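Mandelate racemase/muconate lactonizing enzyme-like protein (Rubrobacter xylanophilus DSM 9941, PDB 3CYJ) has no assigned function but belongs to the enolase superfamily, joining a capping N-terminal domain to a TIM-type barrel that binds a sodium ion. Local coordinates at residues A[20-25]-A[141-146]; A[135-140]-A[162-167]; A[32-37]-A[320-325]; A[189-194]-A[215-220]. One frame throughout, in Å; residues are numbered along the deposited sequence.

Contact 1: A[20-25]-A[141-146]; sequences TDYPES and TSYPLR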
loop_
_atom_site.group_PDB
_atom_site.type_symbol
_atom_site.label_atom_id
_atom_site.label_comp_id
_atom_site.label_asym_id
_atom_site.label_seq_id
_atom_site.Cartn_x
_atom_site.Cartn_y
_atom_site.Cartn_z
ATOM N N THR A 20 16.536 0.076 45.602
ATOM C CA THR A 20 15.569 -0.995 45.438
ATOM C C THR A 20 15.735 -1.938 46.636
ATOM O O THR A 20 16.809 -1.979 47.255
ATOM C CB THR A 20 15.794 -1.774 44.101
ATOM O OG1 THR A 20 17.174 -2.172 43.987
ATOM C CG2 THR A 20 15.508 -0.867 42.888
ATOM N N ASP A 21 14.696 -2.705 46.966
ATOM C CA ASP A 21 14.794 -3.637 48.079
ATOM C C ASP A 21 15.533 -4.954 47.719
ATOM O O ASP A 21 15.706 -5.824 48.558
ATOM C CB ASP A 21 13.416 -3.861 48.744
ATOM C CG ASP A 21 12.361 -4.441 47.773
ATOM O OD1 ASP A 21 12.687 -4.705 46.600
ATOM O OD2 ASP A 21 11.193 -4.638 48.184
ATOM N N TYR A 22 15.973 -5.097 46.471
ATOM C CA TYR A 22 16.729 -6.277 46.032
ATOM C C TYR A 22 17.396 -5.816 44.740
ATOM O O TYR A 22 16.932 -4.837 44.133
ATOM C CB TYR A 22 15.769 -7.443 45.755
ATOM C CG TYR A 22 16.431 -8.792 45.550
ATOM C CD1 TYR A 22 16.881 -9.549 46.644
ATOM C CD2 TYR A 22 16.581 -9.337 44.262
ATOM C CE1 TYR A 22 17.499 -10.824 46.467
ATOM C CE2 TYR A 22 17.190 -10.615 44.075
ATOM C CZ TYR A 22 17.651 -11.341 45.191
ATOM O OH TYR A 22 18.247 -12.576 45.008
ATOM N N PRO A 23 18.503 -6.465 44.313
ATOM C CA PRO A 23 19.012 -6.070 42.957
ATOM C C PRO A 23 17.967 -6.406 41.853
ATOM O O PRO A 23 17.396 -7.509 41.864
ATOM C CB PRO A 23 20.266 -6.947 42.742
ATOM C CG PRO A 23 20.482 -7.750 44.007
ATOM C CD PRO A 23 19.350 -7.465 44.992
ATOM N N GLU A 24 17.726 -5.496 40.914
ATOM C CA GLU A 24 16.647 -5.733 39.942
ATOM C C GLU A 24 17.134 -5.702 38.500
ATOM O O GLU A 24 18.068 -4.987 38.150
ATOM C CB GLU A 24 15.501 -4.724 40.155
ATOM C CG GLU A 24 14.721 -4.927 41.488
ATOM C CD GLU A 24 13.643 -3.879 41.689
ATOM O OE1 GLU A 24 13.398 -3.095 40.756
ATOM O OE2 GLU A 24 13.011 -3.807 42.756
ATOM N N SER A 25 16.488 -6.478 37.640
ATOM C CA SER A 25 16.890 -6.457 36.242
ATOM C C SER A 25 15.710 -6.874 35.371
ATOM O O SER A 25 14.703 -7.407 35.858
ATOM C CB SER A 25 18.078 -7.371 36.020
ATOM O OG SER A 25 17.667 -8.717 36.221
ATOM N N THR A 141 14.015 -10.340 36.491
ATOM C CA THR A 141 14.808 -11.462 36.045
ATOM C C THR A 141 15.908 -11.845 37.037
ATOM O O THR A 141 16.426 -12.984 37.003
ATOM C CB THR A 141 15.360 -11.250 34.602
ATOM O OG1 THR A 141 15.835 -9.897 34.475
ATOM C CG2 THR A 141 14.255 -11.531 33.554
ATOM N N SER A 142 16.244 -10.921 37.932
ATOM C CA SER A 142 17.190 -11.228 39.003
ATOM C C SER A 142 16.584 -12.056 40.161
ATOM O O SER A 142 17.332 -12.620 40.959
ATOM C CB SER A 142 17.730 -9.931 39.602
ATOM O OG SER A 142 16.631 -9.201 40.095
ATOM N N TYR A 143 15.258 -12.073 40.306
ATOM C CA TYR A 143 14.635 -12.815 41.412
ATOM C C TYR A 143 14.876 -14.325 41.329
ATOM O O TYR A 143 14.577 -14.967 40.292
ATOM C CB TYR A 143 13.129 -12.616 41.421
ATOM C CG TYR A 143 12.658 -11.310 41.990
ATOM C CD1 TYR A 143 13.551 -10.327 42.377
ATOM C CD2 TYR A 143 11.303 -11.039 42.098
ATOM C CE1 TYR A 143 13.093 -9.099 42.904
ATOM C CE2 TYR A 143 10.850 -9.847 42.616
ATOM C CZ TYR A 143 11.738 -8.879 43.006
ATOM O OH TYR A 143 11.232 -7.678 43.510
ATOM N N PRO A 144 15.351 -14.928 42.431
ATOM C CA PRO A 144 15.258 -16.397 42.406
ATOM C C PRO A 144 13.782 -16.796 42.396
ATOM O O PRO A 144 12.936 -15.978 42.720
ATOM C CB PRO A 144 15.955 -16.830 43.723
ATOM C CG PRO A 144 16.734 -15.578 44.200
ATOM C CD PRO A 144 15.889 -14.405 43.698
ATOM N N LEU A 145 13.500 -18.048 42.036
ATOM C CA LEU A 145 12.133 -18.588 41.853
ATOM C C LEU A 145 11.136 -18.370 43.015
ATOM O O LEU A 145 9.981 -17.992 42.793
ATOM C CB LEU A 145 12.257 -20.079 41.607
ATOM C CG LEU A 145 12.180 -20.743 40.246
ATOM C CD1 LEU A 145 12.257 -19.775 39.086
ATOM C CD2 LEU A 145 13.257 -21.800 40.175
ATOM N N ARG A 146 11.605 -18.594 44.249
ATOM C CA ARG A 146 10.822 -18.398 45.485
ATOM C C ARG A 146 10.396 -16.959 45.639
ATOM O O ARG A 146 9.244 -16.680 45.989
ATOM C CB ARG A 146 11.600 -18.851 46.767
HETATM O O HOH W 1 13.002 -6.036 44.176
#
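S142 and P23 meet where the N-terminal domain, at residues 23-25 on strand 8-26, touches the loop of the TIM-type barrel that runs from strand 132-137 to helix 145-157. Three direct hydrogen bonds join the segments. S142 OG sits between its own backbone N and carbonyl carbon (chi1 59°) and donates to P23 O over 2.6 Å. T141 N donates to S25 O at 3.1 Å, with an N-H...O angle of 151°. Beside that bond, S25 OG and T141 OG1 are hydrogen-bonded at 2.8 Å.

A water supplies the second kind of link. It accepts from Y143 OH at 2.5 Å and donates to D21 OD1 and E24 OE2, so the water relays the Y143 hydroxyl to both carboxylates; D21 OD1 also has H320 NE2 as a partner.

The remaining evidence is aromatic and apolar. The side chains of Y22 and Y143 slide past each other in opposite directions, with Y22 CD2 3.7 Å from Y143 CD1; their ring planes stand at 77°, an oblique pair. S142 O lies at the edge of the Y22 ring, near its plane. Beyond it, Y22 and P144 reach tip to tip, Y22 OH standing 3.3 Å from P144 CD.

Contact 2: A[135-140]-A[162-167]; sequences YGSGGF and RVKMKV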
loop_
_atom_site.group_PDB
_atom_site.type_symbol
_atom_site.label_atom_id
_atom_site.label_comp_id
_atom_site.label_asym_id
_atom_site.label_seq_id
_atom_site.Cartn_x
_atom_site.Cartn_y
_atom_site.Cartn_z
ATOM N N TYR A 135 -2.752 -3.798 37.553
ATOM C CA TYR A 135 -2.076 -5.083 37.685
ATOM C C TYR A 135 -0.818 -4.877 38.523
ATOM O O TYR A 135 -0.166 -3.822 38.423
ATOM C CB TYR A 135 -1.753 -5.699 36.316
ATOM C CG TYR A 135 -0.789 -4.924 35.446
ATOM C CD1 TYR A 135 0.573 -5.210 35.460
ATOM C CD2 TYR A 135 -1.257 -3.951 34.548
ATOM C CE1 TYR A 135 1.462 -4.554 34.650
ATOM C CE2 TYR A 135 -0.375 -3.263 33.720
ATOM C CZ TYR A 135 0.978 -3.588 33.773
ATOM O OH TYR A 135 1.844 -2.933 32.962
ATOM N N GLY A 136 -0.498 -5.872 39.351
ATOM C CA GLY A 136 0.738 -5.876 40.097
ATOM C C GLY A 136 1.905 -6.188 39.172
ATOM O O GLY A 136 1.877 -7.166 38.429
ATOM N N SER A 137 2.955 -5.367 39.210
ATOM C CA SER A 137 4.035 -5.499 38.213
ATOM C C SER A 137 5.456 -5.560 38.877
ATOM O O SER A 137 5.847 -4.638 39.557
ATOM C CB SER A 137 3.930 -4.350 37.207
ATOM O OG SER A 137 5.040 -4.375 36.309
ATOM N N GLY A 138 6.176 -6.663 38.693
ATOM C CA GLY A 138 7.515 -6.847 39.221
ATOM C C GLY A 138 8.156 -8.036 38.530
ATOM O O GLY A 138 8.292 -8.047 37.279
ATOM N N GLY A 139 8.549 -9.054 39.297
ATOM C CA GLY A 139 8.933 -10.356 38.716
ATOM C C GLY A 139 10.215 -10.229 37.922
ATOM O O GLY A 139 10.363 -10.856 36.844
ATOM N N PHE A 140 11.137 -9.430 38.463
ATOM C CA PHE A 140 12.407 -9.143 37.809
ATOM C C PHE A 140 13.198 -10.415 37.542
ATOM O O PHE A 140 13.047 -11.435 38.267
ATOM C CB PHE A 140 13.206 -8.111 38.607
ATOM C CG PHE A 140 12.408 -6.908 38.928
ATOM C CD1 PHE A 140 12.175 -5.938 37.950
ATOM C CD2 PHE A 140 11.779 -6.785 40.171
ATOM C CE1 PHE A 140 11.344 -4.836 38.241
ATOM C CE2 PHE A 140 10.965 -5.690 40.484
ATOM C CZ PHE A 140 10.746 -4.702 39.523
ATOM N N ARG A 162 -4.477 -9.663 38.232
ATOM C CA ARG A 162 -3.575 -9.512 37.093
ATOM C C ARG A 162 -2.174 -9.212 37.595
ATOM O O ARG A 162 -1.960 -8.302 38.393
ATOM C CB ARG A 162 -4.018 -8.359 36.198
ATOM C CG ARG A 162 -5.357 -8.562 35.515
ATOM C CD ARG A 162 -6.050 -7.205 35.100
ATOM N NE ARG A 162 -6.207 -6.294 36.252
ATOM C CZ ARG A 162 -7.342 -6.130 36.932
ATOM N NH1 ARG A 162 -8.423 -6.820 36.583
ATOM N NH2 ARG A 162 -7.407 -5.289 37.966
ATOM N N VAL A 163 -1.212 -9.985 37.124
ATOM C CA VAL A 163 0.164 -9.753 37.501
ATOM C C VAL A 163 1.086 -9.790 36.286
ATOM O O VAL A 163 0.864 -10.622 35.343
ATOM C CB VAL A 163 0.688 -10.744 38.602
ATOM C CG1 VAL A 163 -0.055 -10.554 39.937
ATOM C CG2 VAL A 163 0.680 -12.173 38.124
ATOM N N LYS A 164 2.112 -8.914 36.319
ATOM C CA LYS A 164 3.183 -8.926 35.296
ATOM C C LYS A 164 4.590 -9.258 35.817
ATOM O O LYS A 164 4.999 -8.826 36.885
ATOM C CB LYS A 164 3.189 -7.597 34.469
ATOM C CG LYS A 164 3.988 -7.627 33.136
ATOM C CD LYS A 164 3.856 -6.254 32.351
ATOM C CE LYS A 164 4.791 -5.206 32.992
ATOM N NZ LYS A 164 4.716 -3.840 32.453
ATOM N N MET A 165 5.325 -10.037 35.037
ATOM C CA MET A 165 6.714 -10.422 35.338
ATOM C C MET A 165 7.666 -10.157 34.118
ATOM O O MET A 165 7.216 -9.977 32.981
ATOM C CB MET A 165 6.785 -11.895 35.779
ATOM C CG MET A 165 6.200 -12.910 34.794
ATOM S SD MET A 165 6.498 -14.707 35.126
ATOM C CE MET A 165 8.288 -14.862 35.045
ATOM N N LYS A 166 8.972 -10.116 34.375
ATOM C CA LYS A 166 9.973 -9.997 33.331
ATOM C C LYS A 166 10.434 -11.338 32.770
ATOM O O LYS A 166 10.538 -12.339 33.481
ATOM C CB LYS A 166 11.176 -9.228 33.866
ATOM C CG LYS A 166 10.853 -7.931 34.624
ATOM C CD LYS A 166 10.069 -6.973 33.769
ATOM C CE LYS A 166 10.340 -5.548 34.185
ATOM N NZ LYS A 166 9.232 -4.691 33.735
ATOM N N VAL A 167 10.698 -11.351 31.465
ATOM C CA VAL A 167 11.258 -12.512 30.762
ATOM C C VAL A 167 12.332 -12.015 29.804
ATOM O O VAL A 167 12.405 -10.821 29.484
ATOM C CB VAL A 167 10.191 -13.257 29.841
ATOM C CG1 VAL A 167 9.200 -14.008 30.655
ATOM C CG2 VAL A 167 9.516 -12.250 28.855
HETATM O O HOH W 2 7.261 -5.890 35.506
#
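K164 NZ is gripped by three groups: Y135 OH accepts its hydrogen bond at 3.1 Å, and E221 and E317 each form a salt bridge with it. The lysine leaves strand 162-166 with CG anti to the backbone N (chi1 -164°), and its chain bends at chi3. It crosses the tyrosine obliquely: K164 CB lies 3.5 Å from Y135 CE1, while NZ ends at the edge of the ring, in its plane. S137 OG comes within 3.4 Å of K164 CE and has its own hydrogen bond to E317. A water donates to S137 OG and G138 O and accepts from K166 NZ at 2.9 Å; the same NZ is bonded to D194.

The backbones run parallel, their axes 22° apart. G136 N bonds to R162 O, K164 N to G136 O at 2.8 Å and G138 N to K164 O at 3.1 Å. The regular step would next take K166 N to G138 O, but its bond goes to G139 O, at 2.9 Å. The pairing thus slips by one residue at G139, whose phi is positive (68°), as the strand gives way to loop.

This is the parallel pair of a beta-alpha-beta unit linked by helix 145-157. Strand 313-319 flanks 132-137, strand 190-194 flanks 162-166, and helix 174-185 packs on V163 and M165.

Contact 3: A[32-37]-A[320-325]; sequences DSTTMI and HDHARV
T34 and M36 of strand 33-43 face D321 and V325 of helix 320-329, the axes of the two short segments approaching to 9.6 Å with a signed crossing angle of -60°. The helix presents residues one turn apart, as the backbone bond from V325 N to D321 O confirms, and V325 does most of the touching. M36 extends with CG anti to the backbone N (chi1 -175°), then bends at chi3 (-76°), which brings CE to 3.6 Å from V325 CG1 as the two side chains slide past each other in opposite directions. The other valine methyl, V325 CG2, meets T34 CB at 4.1 Å. T34 also offers its methyl to the helix, CG2 lying 4.3 Å from H322 CD2 obliquely to the ring. T34 OG1 lies 3.9 Å from D321 CB, a contact and not a hydrogen bond.

No hydrogen bond spans the two segments, although all five touching residues are buried. Two of the polar side chains have partners outside them: D321 OD2 is bonded to W31 NE1 and H322 ND1 to A299 N, while Y53 stacks on the histidine. Between these segments the contact is van der Waals, mainly through methyl groups; a directional bond from the N-terminal sheet to this helix comes instead from W31 to D321.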
loop_
_atom_site.group_PDB
_atom_site.type_symbol
_atom_site.label_atom_id
_atom_site.label_comp_id
_atom_site.label_asym_id
_atom_site.label_seq_id
_atom_site.Cartn_x
_atom_site.Cartn_y
_atom_site.Cartn_z
ATOM N N ASP A 32 19.660 -0.789 40.760
ATOM C CA ASP A 32 19.554 -1.093 42.178
ATOM C C ASP A 32 19.097 0.137 42.943
ATOM O O ASP A 32 19.300 0.257 44.151
ATOM C CB ASP A 32 20.877 -1.702 42.742
ATOM C CG ASP A 32 22.041 -0.661 42.825
ATOM O OD1 ASP A 32 21.865 0.520 42.411
ATOM O OD2 ASP A 32 23.148 -1.033 43.329
ATOM N N SER A 33 18.447 1.049 42.229
ATOM C CA SER A 33 17.852 2.248 42.851
ATOM C C SER A 33 16.940 3.019 41.901
ATOM O O SER A 33 16.944 2.784 40.707
ATOM C CB SER A 33 18.934 3.208 43.378
ATOM O OG SER A 33 19.600 3.848 42.326
ATOM N N THR A 34 16.197 3.963 42.452
ATOM C CA THR A 34 15.251 4.798 41.698
ATOM C C THR A 34 15.442 6.248 42.064
ATOM O O THR A 34 15.550 6.565 43.234
ATOM C CB THR A 34 13.776 4.478 42.094
ATOM O OG1 THR A 34 13.524 3.087 41.908
ATOM C CG2 THR A 34 12.766 5.310 41.267
ATOM N N THR A 35 15.427 7.128 41.070
ATOM C CA THR A 35 15.468 8.545 41.328
ATOM C C THR A 35 14.132 9.209 40.939
ATOM O O THR A 35 13.705 9.123 39.791
ATOM C CB THR A 35 16.641 9.201 40.606
ATOM O OG1 THR A 35 17.864 8.627 41.090
ATOM C CG2 THR A 35 16.639 10.664 40.865
ATOM N N MET A 36 13.481 9.840 41.923
ATOM C CA MET A 36 12.343 10.666 41.709
ATOM C C MET A 36 12.711 12.140 41.661
ATOM O O MET A 36 13.398 12.652 42.543
ATOM C CB MET A 36 11.285 10.411 42.794
ATOM C CG MET A 36 9.972 11.167 42.573
ATOM S SD MET A 36 8.925 11.272 44.105
ATOM C CE MET A 36 8.325 9.650 44.126
ATOM N N ILE A 37 12.247 12.848 40.639
ATOM C CA ILE A 37 12.455 14.275 40.618
ATOM C C ILE A 37 11.120 14.915 40.962
ATOM O O ILE A 37 10.112 14.561 40.368
ATOM C CB ILE A 37 13.031 14.781 39.260
ATOM C CG1 ILE A 37 14.361 14.067 38.933
ATOM C CG2 ILE A 37 13.203 16.297 39.284
ATOM C CD1 ILE A 37 14.181 12.684 38.254
ATOM N N HIS A 320 6.165 -2.189 41.157
ATOM C CA HIS A 320 6.825 -2.397 42.455
ATOM C C HIS A 320 7.724 -1.244 42.859
ATOM O O HIS A 320 7.455 -0.570 43.846
ATOM C CB HIS A 320 7.622 -3.716 42.471
ATOM C CG HIS A 320 8.491 -3.880 43.685
ATOM N ND1 HIS A 320 7.978 -4.065 44.961
ATOM C CD2 HIS A 320 9.842 -3.879 43.821
ATOM C CE1 HIS A 320 8.977 -4.144 45.824
ATOM N NE2 HIS A 320 10.116 -4.055 45.155
ATOM N N ASP A 321 8.791 -0.973 42.104
ATOM C CA ASP A 321 9.725 0.109 42.488
ATOM C C ASP A 321 9.000 1.364 42.924
ATOM O O ASP A 321 9.379 2.016 43.907
ATOM C CB ASP A 321 10.669 0.484 41.366
ATOM C CG ASP A 321 11.580 -0.660 40.936
ATOM O OD1 ASP A 321 11.372 -1.807 41.348
ATOM O OD2 ASP A 321 12.529 -0.432 40.154
ATOM N N HIS A 322 7.949 1.707 42.176
ATOM C CA HIS A 322 7.330 3.003 42.291
ATOM C C HIS A 322 6.341 3.059 43.393
ATOM O O HIS A 322 6.331 4.046 44.146
ATOM C CB HIS A 322 6.679 3.417 40.975
ATOM C CG HIS A 322 7.672 3.667 39.899
ATOM N ND1 HIS A 322 7.313 3.961 38.602
ATOM C CD2 HIS A 322 9.031 3.648 39.930
ATOM C CE1 HIS A 322 8.407 4.130 37.879
ATOM N NE2 HIS A 322 9.463 3.942 38.663
ATOM N N ALA A 323 5.468 2.060 43.459
ATOM C CA ALA A 323 4.583 1.898 44.604
ATOM C C ALA A 323 5.390 2.047 45.921
ATOM O O ALA A 323 5.071 2.869 46.784
ATOM C CB ALA A 323 3.894 0.545 44.549
ATOM N N ARG A 324 6.465 1.292 46.031
ATOM C CA ARG A 324 7.312 1.321 47.232
ATOM C C ARG A 324 7.920 2.703 47.506
ATOM O O ARG A 324 7.817 3.218 48.599
ATOM C CB ARG A 324 8.403 0.257 47.106
ATOM C CG ARG A 324 9.475 0.259 48.197
ATOM C CD ARG A 324 10.464 -0.916 47.926
ATOM N NE ARG A 324 11.485 -0.986 48.959
ATOM C CZ ARG A 324 12.643 -0.340 48.915
ATOM N NH1 ARG A 324 12.965 0.397 47.856
ATOM N NH2 ARG A 324 13.482 -0.438 49.941
ATOM N N VAL A 325 8.540 3.325 46.509
ATOM C CA VAL A 325 9.076 4.691 46.665
ATOM C C VAL A 325 7.980 5.714 47.014
ATOM O O VAL A 325 8.222 6.659 47.747
ATOM C CB VAL A 325 9.839 5.119 45.371
ATOM C CG1 VAL A 325 10.014 6.666 45.238
ATOM C CG2 VAL A 325 11.176 4.399 45.274
#

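Contact 4: A[189-194]-A[215-220]; sequences VELMVD and AGISYL. With NA (sodium ion), chain E.
M192 and Y219 form the tight part of this contact. M192 CE stands 3.5 Å from the centroid of the Y219 ring, only 6° off the ring normal, a CH-pi contact over the middle of the face. The bend at chi3 (64°) brings the methyl there and leaves SD farther off, 5.0 Å from the same centroid, in an oblique Met-aromatic contact. Y219 OH is bonded to Q268. On the other face of the sheet, V193 CG2 packs 3.7 Å from L220 CD1. V193 also crosses I217 at about a right angle, and L191 CD2 touches both A215 CB and I217 CG2. V193 N donates to Y219 O at 2.9 Å with an angle of 174°.

Toward the start of the strand the meeting is looser. S218 N still bonds to L191 O at 3.1 Å, but E190 and S218, both partly exposed, merely lie against each other, with E190 CG 3.4 Å from S218 OG. A water fills in for direct pairing, accepting from L191 N at 2.9 Å, donating to G216 O and lying close to S218 OG. G216, with positive phi, ends the helical conformation there.

Strand 190-194, helix 201-215 and strand 219-221 make a beta-alpha-beta unit of the barrel. D194, the last residue of its strand, binds the sodium ion through OD2 at 2.5 Å, and E221 and E222 complete the protein ligands, a position consistent with the metal site at the C-terminal ends of the barrel strands in the enolase superfamily.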
loop_
_atom_site.group_PDB
_atom_site.type_symbol
_atom_site.label_atom_id
_atom_site.label_comp_id
_atom_site.label_asym_id
_atom_site.label_seq_id
_atom_site.Cartn_x
_atom_site.Cartn_y
_atom_site.Cartn_z
ATOM N N VAL A 189 -5.829 -16.073 37.778
ATOM C CA VAL A 189 -5.101 -14.819 37.729
ATOM C C VAL A 189 -4.438 -14.695 36.338
ATOM O O VAL A 189 -3.810 -15.633 35.837
ATOM C CB VAL A 189 -4.059 -14.765 38.867
ATOM C CG1 VAL A 189 -3.127 -13.579 38.710
ATOM C CG2 VAL A 189 -4.742 -14.765 40.243
ATOM N N GLU A 190 -4.635 -13.556 35.703
ATOM C CA GLU A 190 -4.018 -13.273 34.424
ATOM C C GLU A 190 -2.506 -13.104 34.556
ATOM O O GLU A 190 -2.022 -12.337 35.408
ATOM C CB GLU A 190 -4.652 -12.000 33.831
ATOM C CG GLU A 190 -4.305 -11.743 32.374
ATOM C CD GLU A 190 -4.586 -10.290 31.935
ATOM O OE1 GLU A 190 -5.633 -9.740 32.421
ATOM O OE2 GLU A 190 -3.776 -9.734 31.095
ATOM N N LEU A 191 -1.754 -13.841 33.747
ATOM C CA LEU A 191 -0.297 -13.696 33.799
ATOM C C LEU A 191 0.259 -12.949 32.584
ATOM O O LEU A 191 0.096 -13.403 31.465
ATOM C CB LEU A 191 0.416 -15.048 33.992
ATOM C CG LEU A 191 1.946 -15.040 34.116
ATOM C CD1 LEU A 191 2.511 -14.190 35.313
ATOM C CD2 LEU A 191 2.523 -16.444 34.089
ATOM N N MET A 192 0.945 -11.825 32.825
ATOM C CA MET A 192 1.426 -10.950 31.788
ATOM C C MET A 192 2.956 -10.964 31.798
ATOM O O MET A 192 3.571 -11.023 32.860
ATOM C CB MET A 192 0.934 -9.525 32.108
ATOM C CG MET A 192 -0.628 -9.365 32.428
ATOM S SD MET A 192 -1.060 -7.857 33.281
ATOM C CE MET A 192 -0.585 -6.670 32.017
ATOM N N VAL A 193 3.589 -10.911 30.619
ATOM C CA VAL A 193 5.074 -10.838 30.551
ATOM C C VAL A 193 5.604 -9.569 29.854
ATOM O O VAL A 193 4.947 -8.994 28.981
ATOM C CB VAL A 193 5.752 -12.145 30.001
ATOM C CG1 VAL A 193 5.365 -13.429 30.879
ATOM C CG2 VAL A 193 5.469 -12.352 28.516
ATOM N N ASP A 194 6.800 -9.148 30.249
ATOM C CA ASP A 194 7.430 -7.990 29.687
ATOM C C ASP A 194 8.859 -8.378 29.309
ATOM O O ASP A 194 9.603 -8.846 30.158
ATOM C CB ASP A 194 7.378 -6.827 30.680
ATOM C CG ASP A 194 7.970 -5.529 30.117
ATOM O OD1 ASP A 194 8.480 -5.441 28.952
ATOM O OD2 ASP A 194 7.993 -4.560 30.882
ATOM N N ALA A 215 2.377 -21.559 30.082
ATOM C CA ALA A 215 1.726 -20.972 31.270
ATOM C C ALA A 215 0.507 -20.174 30.960
ATOM O O ALA A 215 0.017 -19.471 31.840
ATOM C CB ALA A 215 2.681 -20.108 32.107
ATOM N N GLY A 216 0.009 -20.237 29.736
ATOM C CA GLY A 216 -1.239 -19.537 29.432
ATOM C C GLY A 216 -1.202 -18.006 29.561
ATOM O O GLY A 216 -2.143 -17.388 30.093
ATOM N N ILE A 217 -0.141 -17.369 29.067
ATOM C CA ILE A 217 -0.040 -15.900 29.209
ATOM C C ILE A 217 -1.043 -15.135 28.324
ATOM O O ILE A 217 -1.499 -15.629 27.267
ATOM C CB ILE A 217 1.399 -15.374 28.927
ATOM C CG1 ILE A 217 1.749 -15.584 27.435
ATOM C CG2 ILE A 217 2.441 -16.039 29.934
ATOM C CD1 ILE A 217 2.808 -14.624 26.887
ATOM N N SER A 218 -1.344 -13.901 28.741
ATOM C CA SER A 218 -2.332 -13.101 28.041
ATOM C C SER A 218 -1.783 -11.814 27.497
ATOM O O SER A 218 -2.532 -11.016 26.909
ATOM C CB SER A 218 -3.453 -12.717 29.032
ATOM O OG SER A 218 -3.820 -13.882 29.732
ATOM N N TYR A 219 -0.496 -11.572 27.706
ATOM C CA TYR A 219 0.035 -10.218 27.460
ATOM C C TYR A 219 1.518 -10.331 27.261
ATOM O O TYR A 219 2.220 -10.942 28.070
ATOM C CB TYR A 219 -0.236 -9.373 28.681
ATOM C CG TYR A 219 -0.009 -7.861 28.597
ATOM C CD1 TYR A 219 -1.076 -7.019 28.312
ATOM C CD2 TYR A 219 1.227 -7.259 28.967
ATOM C CE1 TYR A 219 -0.937 -5.638 28.287
ATOM C CE2 TYR A 219 1.376 -5.853 28.972
ATOM C CZ TYR A 219 0.280 -5.065 28.634
ATOM O OH TYR A 219 0.317 -3.679 28.599
ATOM N N LEU A 220 1.993 -9.768 26.150
ATOM C CA LEU A 220 3.411 -9.795 25.822
ATOM C C LEU A 220 3.830 -8.360 25.515
ATOM O O LEU A 220 3.515 -7.847 24.463
ATOM C CB LEU A 220 3.711 -10.742 24.633
ATOM C CG LEU A 220 5.171 -10.712 24.097
ATOM C CD1 LEU A 220 6.215 -10.787 25.264
ATOM C CD2 LEU A 220 5.459 -11.766 23.051
HETATM NA NA NA E . 8.296 -2.442 29.666
HETATM O O HOH W 3 -3.196 -15.281 31.742
#

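How the contacts relate
From the N terminus, residues 20-25 open contact 1 and 32-37 open contact 3, both from neighbouring strands of the N-terminal sheet. Next, 135-140 open contact 2, 141-146 close contact 1 and 162-167 close contact 2, so contacts 1 and 2 cross. Contact 4 opens and closes later, in series after both. Contact 3 closes last, at 320-325: it crosses contact 1 and spans contacts 2 and 4 entirely. Contacts 1 and 3 tie the N-terminal domain to the barrel, whereas 2 and 4 are built within it. Contacts 2 and 4 share one sheet, where V163 O lies 2.8 Å from M192 N, a probable hydrogen bond, their centres being about 9 Å apart.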